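Local coordinates for protein protocatechuate decarboxylase (Klebsiella pneumoniae, PDB 5O3M) that probably decarboxylates 3,4-dihydroxybenzoate to catechol as a prenylated-flavin-dependent enzyme of the UbiD family, and can also run the reverse para-carboxylation of catechols, at residues A135-Q140 against E282-G287; L200-A205 against L224-N229. All coordinates share one frame; numbering follows the deposited sequence.

Interaction 1: residues A135-Q140 against E282-G287; sequences APCQEQ and EIVIEG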
loop_
_atom_site.group_PDB
_atom_site.type_symbol
_atom_site.label_atom_id
_atom_site.label_comp_id
_atom_site.label_asym_id
_atom_site.label_seq_id
_atom_site.Cartn_x
_atom_site.Cartn_y
_atom_site.Cartn_z
ATOM N N ALA A 135 27.997 32.987 -48.568
ATOM C CA ALA A 135 28.084 31.812 -47.702
ATOM C C ALA A 135 29.515 31.614 -47.221
ATOM O O ALA A 135 30.305 30.918 -47.877
ATOM C CB ALA A 135 27.592 30.567 -48.436
ATOM N N PRO A 136 29.890 32.188 -46.075
ATOM C CA PRO A 136 31.227 31.913 -45.522
ATOM C C PRO A 136 31.493 30.434 -45.274
ATOM O O PRO A 136 32.659 30.049 -45.097
ATOM C CB PRO A 136 31.234 32.707 -44.210
ATOM C CG PRO A 136 30.236 33.799 -44.437
ATOM C CD PRO A 136 29.156 33.184 -45.277
ATOM N N CYS A 137 30.457 29.593 -45.259
ATOM C CA CYS A 137 30.654 28.165 -45.045
ATOM C C CYS A 137 31.278 27.461 -46.249
ATOM O O CYS A 137 31.616 26.272 -46.147
ATOM C CB CYS A 137 29.324 27.507 -44.688
ATOM S SG CYS A 137 28.260 27.177 -46.109
ATOM N N GLN A 138 31.440 28.152 -47.382
ATOM C CA GLN A 138 32.066 27.560 -48.560
ATOM C C GLN A 138 33.336 28.305 -48.954
ATOM O O GLN A 138 33.760 28.230 -50.108
ATOM C CB GLN A 138 31.065 27.496 -49.720
ATOM C CG GLN A 138 29.815 26.699 -49.324
ATOM C CD GLN A 138 28.762 26.598 -50.409
ATOM O OE1 GLN A 138 28.787 27.327 -51.402
ATOM N NE2 GLN A 138 27.821 25.679 -50.218
ATOM N N GLU A 139 33.957 29.014 -48.002
ATOM C CA GLU A 139 35.227 29.679 -48.278
ATOM C C GLU A 139 36.321 28.668 -48.603
ATOM O O GLU A 139 37.240 28.968 -49.373
ATOM C CB GLU A 139 35.625 30.565 -47.085
ATOM C CG GLU A 139 34.883 31.912 -47.051
ATOM C CD GLU A 139 34.928 32.613 -45.691
ATOM O OE1 GLU A 139 35.609 32.118 -44.764
ATOM O OE2 GLU A 139 34.285 33.679 -45.560
ATOM N N GLN A 140 36.236 27.475 -48.026
ATOM C CA GLN A 140 37.078 26.343 -48.382
ATOM C C GLN A 140 36.183 25.159 -48.711
ATOM O O GLN A 140 35.175 24.917 -48.032
ATOM C CB GLN A 140 38.034 25.969 -47.251
ATOM C CG GLN A 140 38.883 27.109 -46.729
ATOM C CD GLN A 140 39.741 26.674 -45.563
ATOM O OE1 GLN A 140 40.778 26.050 -45.750
ATOM N NE2 GLN A 140 39.297 26.979 -44.345
ATOM N N GLU A 282 30.162 27.107 -39.507
ATOM C CA GLU A 282 31.606 26.907 -39.471
ATOM C C GLU A 282 32.025 25.784 -40.411
ATOM O O GLU A 282 32.938 25.951 -41.228
ATOM C CB GLU A 282 32.068 26.607 -38.042
ATOM C CG GLU A 282 32.037 27.803 -37.082
ATOM C CD GLU A 282 33.051 28.899 -37.434
ATOM O OE1 GLU A 282 34.164 28.585 -37.933
ATOM O OE2 GLU A 282 32.729 30.083 -37.201
ATOM N N ILE A 283 31.359 24.631 -40.310
ATOM C CA ILE A 283 31.731 23.411 -41.026
ATOM C C ILE A 283 30.464 22.783 -41.596
ATOM O O ILE A 283 29.436 22.716 -40.912
ATOM C CB ILE A 283 32.465 22.414 -40.093
ATOM C CG1 ILE A 283 33.748 23.036 -39.533
ATOM C CG2 ILE A 283 32.759 21.080 -40.807
ATOM C CD1 ILE A 283 34.545 22.108 -38.666
ATOM N N VAL A 284 30.535 22.312 -42.843
ATOM C CA VAL A 284 29.421 21.609 -43.485
ATOM C C VAL A 284 29.928 20.293 -44.067
ATOM O O VAL A 284 30.818 20.292 -44.923
ATOM C CB VAL A 284 28.756 22.450 -44.587
ATOM C CG1 VAL A 284 27.671 21.637 -45.297
ATOM C CG2 VAL A 284 28.173 23.731 -43.992
ATOM N N ILE A 285 29.344 19.182 -43.634
ATOM C CA ILE A 285 29.576 17.882 -44.261
ATOM C C ILE A 285 28.416 17.595 -45.212
ATOM O O ILE A 285 27.259 17.487 -44.782
ATOM C CB ILE A 285 29.725 16.769 -43.212
ATOM C CG1 ILE A 285 30.879 17.084 -42.258
ATOM C CG2 ILE A 285 29.991 15.456 -43.887
ATOM C CD1 ILE A 285 30.799 16.351 -40.921
ATOM N N GLU A 286 28.717 17.501 -46.505
ATOM C CA GLU A 286 27.740 17.147 -47.530
ATOM C C GLU A 286 27.890 15.665 -47.851
ATOM O O GLU A 286 29.010 15.179 -48.043
ATOM C CB GLU A 286 27.931 17.989 -48.802
ATOM C CG GLU A 286 28.017 19.507 -48.556
ATOM C CD GLU A 286 27.982 20.341 -49.842
ATOM O OE1 GLU A 286 28.014 19.746 -50.947
ATOM O OE2 GLU A 286 27.921 21.596 -49.746
ATOM N N GLY A 287 26.770 14.955 -47.902
ATOM C CA GLY A 287 26.821 13.550 -48.246
ATOM C C GLY A 287 25.453 13.017 -48.610
ATOM O O GLY A 287 24.502 13.772 -48.820
HETATM O O HOH W 1 28.180 23.775 -48.080
#
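Cys137 and Val284 make the direct apolar contact here. One methyl of the valine, CG2, meets the cysteine at two atoms, with Cys137 CB and Cys137 SG each 4.0 Å from Val284 CG2. The cysteine chi1 of 80° sets SG between its own backbone N and carbonyl carbon, and this brings sulfur as well as CB within reach of the methyl. The second link is polar and runs through water. Gln138 NE2 and Glu286 OE2 stay 4.1 Å apart, too far for a direct bond. One water joins them: it accepts from Gln138 NE2 at 2.9 Å and donates to Glu286 OE2 at 2.8 Å. Amide and carboxylate are turned 58° apart, and the two extended side chains cross at about a right angle. Gln138 NE2 is held by Gln269 O, and the Glu286 carboxylate by the N-H groups of Ser272 (to OE1) and Val271 (to OE2). At the start of the strand, Glu282 and Ile283 form a classic beta bulge opposite Met230. Within the Rift-related domain, the loop before strand 140-143 thus packs on strand 283-289, which lies between strands 224-230 and 323-331, and Cys137 O accepts a hydrogen bond from Thr330 OG1 of the latter.

Interaction 2: residues L200-A205 against L224-N229; sequences LSMFLA and LPITIN
Met202 reaches both Ile226 and Ile228 with the far end of its side chain, and these two apolar meetings are the close contacts. Its sulfur faces the first isoleucine, with Met202 SD 4.0 Å from Ile226 CD1. Its terminal methyl faces the second, with Met202 CE 3.3 Å from Ile228 CD1. The two methyl carbons are pressed closer than van der Waals packing normally allows. Both approaches are tip to tip. The methionine is extended through chi1 and chi2, then bends at chi3 (-135°), where the methyl turns off from the line of the chain. The long reach is needed because the backbones stand well apart: even the nearest pair, Met202 CA and Ile228 CA, is separated by 10.6 Å. Leu192 of strand 185-196 touches both Met202 and Ile228, and Ala174 of strand 168-177 lies against both isoleucines.

Polar bonds do not cross between 200-205 and 224-229. Within strand 224-230, Asn229 ND2 donates to Thr227 OG1 at 3.3 Å, at an N-H...acceptor angle of 151°. The oxygen is tilted 17° out of the amide plane. Asn229 ND2 also bonds to Leu173 O, and Asn229 OD1 accepts from Ile278 N.

The arrangement is hydrophobic packing between two strands of the antiparallel sheet that are not paired with each other. It is consistent with the split beta-barrel fold of the Rift-related domain in UbiD enzymes.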
loop_
_atom_site.group_PDB
_atom_site.type_symbol
_atom_site.label_atom_id
_atom_site.label_comp_id
_atom_site.label_asym_id
_atom_site.label_seq_id
_atom_site.Cartn_x
_atom_site.Cartn_y
_atom_site.Cartn_z
ATOM N N LEU A 200 30.254 8.255 -42.183
ATOM C CA LEU A 200 29.792 8.507 -40.830
ATOM C C LEU A 200 28.544 7.673 -40.602
ATOM O O LEU A 200 27.680 7.595 -41.482
ATOM C CB LEU A 200 29.454 9.985 -40.596
ATOM C CG LEU A 200 30.536 11.017 -40.906
ATOM C CD1 LEU A 200 29.962 12.085 -41.797
ATOM C CD2 LEU A 200 31.049 11.619 -39.616
ATOM N N SER A 201 28.457 7.044 -39.432
ATOM C CA SER A 201 27.212 6.427 -39.009
ATOM C C SER A 201 26.350 7.478 -38.316
ATOM O O SER A 201 26.861 8.395 -37.663
ATOM C CB SER A 201 27.470 5.234 -38.083
ATOM O OG SER A 201 28.211 5.606 -36.929
ATOM N N MET A 202 25.036 7.360 -38.491
ATOM C CA MET A 202 24.108 8.362 -37.977
ATOM C C MET A 202 22.822 7.679 -37.532
ATOM O O MET A 202 22.193 6.958 -38.314
ATOM C CB MET A 202 23.813 9.419 -39.043
ATOM C CG MET A 202 22.963 10.578 -38.550
ATOM S SD MET A 202 22.437 11.717 -39.851
ATOM C CE MET A 202 22.791 13.262 -39.041
ATOM N N PHE A 203 22.428 7.904 -36.283
ATOM C CA PHE A 203 21.135 7.433 -35.806
ATOM C C PHE A 203 20.065 8.473 -36.112
ATOM O O PHE A 203 20.234 9.658 -35.796
ATOM C CB PHE A 203 21.160 7.149 -34.303
ATOM C CG PHE A 203 19.818 6.780 -33.755
ATOM C CD1 PHE A 203 19.296 5.519 -33.973
ATOM C CD2 PHE A 203 19.057 7.704 -33.057
ATOM C CE1 PHE A 203 18.044 5.175 -33.483
ATOM C CE2 PHE A 203 17.800 7.370 -32.567
ATOM C CZ PHE A 203 17.296 6.105 -32.780
ATOM N N LEU A 204 18.967 8.030 -36.718
ATOM C CA LEU A 204 17.797 8.870 -36.954
ATOM C C LEU A 204 16.614 8.279 -36.193
ATOM O O LEU A 204 16.300 7.098 -36.363
ATOM C CB LEU A 204 17.478 8.973 -38.455
ATOM C CG LEU A 204 18.615 9.337 -39.418
ATOM C CD1 LEU A 204 19.150 8.095 -40.104
ATOM C CD2 LEU A 204 18.155 10.355 -40.447
ATOM N N ALA A 205 15.967 9.090 -35.351
ATOM C CA ALA A 205 14.877 8.581 -34.519
ATOM C C ALA A 205 13.729 8.084 -35.389
ATOM O O ALA A 205 13.312 8.760 -36.334
ATOM C CB ALA A 205 14.380 9.665 -33.557
ATOM N N LEU A 224 19.802 9.357 -50.009
ATOM C CA LEU A 224 19.137 10.595 -49.608
ATOM C C LEU A 224 20.195 11.664 -49.383
ATOM O O LEU A 224 20.999 11.553 -48.434
ATOM C CB LEU A 224 18.288 10.416 -48.349
ATOM C CG LEU A 224 17.446 11.670 -48.070
ATOM C CD1 LEU A 224 16.133 11.633 -48.847
ATOM C CD2 LEU A 224 17.200 11.904 -46.579
ATOM N N PRO A 225 20.242 12.698 -50.220
ATOM C CA PRO A 225 21.233 13.759 -50.022
ATOM C C PRO A 225 20.927 14.567 -48.770
ATOM O O PRO A 225 19.774 14.886 -48.468
ATOM C CB PRO A 225 21.100 14.608 -51.289
ATOM C CG PRO A 225 19.684 14.412 -51.697
ATOM C CD PRO A 225 19.340 12.986 -51.347
ATOM N N ILE A 226 21.989 14.913 -48.052
ATOM C CA ILE A 226 21.886 15.491 -46.723
ATOM C C ILE A 226 23.055 16.450 -46.546
ATOM O O ILE A 226 24.097 16.306 -47.195
ATOM C CB ILE A 226 21.879 14.357 -45.666
ATOM C CG1 ILE A 226 21.758 14.894 -44.245
ATOM C CG2 ILE A 226 23.121 13.502 -45.797
ATOM C CD1 ILE A 226 21.620 13.785 -43.231
ATOM N N THR A 227 22.864 17.464 -45.708
ATOM C CA THR A 227 23.979 18.259 -45.203
ATOM C C THR A 227 23.954 18.242 -43.682
ATOM O O THR A 227 22.879 18.238 -43.064
ATOM C CB THR A 227 23.964 19.725 -45.709
ATOM O OG1 THR A 227 22.731 20.367 -45.340
ATOM C CG2 THR A 227 24.170 19.795 -47.228
ATOM N N ILE A 228 25.146 18.214 -43.093
ATOM C CA ILE A 228 25.336 18.220 -41.651
ATOM C C ILE A 228 26.065 19.511 -41.318
ATOM O O ILE A 228 27.243 19.666 -41.662
ATOM C CB ILE A 228 26.138 17.003 -41.172
ATOM C CG1 ILE A 228 25.558 15.692 -41.738
ATOM C CG2 ILE A 228 26.256 17.021 -39.664
ATOM C CD1 ILE A 228 24.178 15.314 -41.202
ATOM N N ASN A 229 25.382 20.429 -40.642
ATOM C CA ASN A 229 25.901 21.764 -40.384
ATOM C C ASN A 229 26.321 21.895 -38.921
ATOM O O ASN A 229 25.532 21.607 -38.016
ATOM C CB ASN A 229 24.847 22.814 -40.744
ATOM C CG ASN A 229 24.382 22.712 -42.193
ATOM O OD1 ASN A 229 24.847 23.457 -43.050
ATOM N ND2 ASN A 229 23.461 21.797 -42.466
#

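Interactions 1 and 2 meet through neighbouring strands of one antiparallel sheet, with their centres 15 Å apart. Strand 283-289 serves interaction 1 and strand 224-230 serves interaction 2. Probable backbone hydrogen bonds join them, from Ile228 N to Ile285 O (2.8 Å) and from Ile226 N to Gly287 O (2.9 Å). Side chains also touch: Val284 CG2 lies 3.5 Å from Asn229 OD1, and Ile285 CG2 lies 4.0 Å from Leu200 CD1. Along the chain, interaction 2 is nested within the loop closed by interaction 1. The side chain of Met202 in interaction 2 is about 10 Å from a bound pentane-1,5-diol. One diol pocket includes Cys170 on strand 168-177, which pairs with strand 224-230.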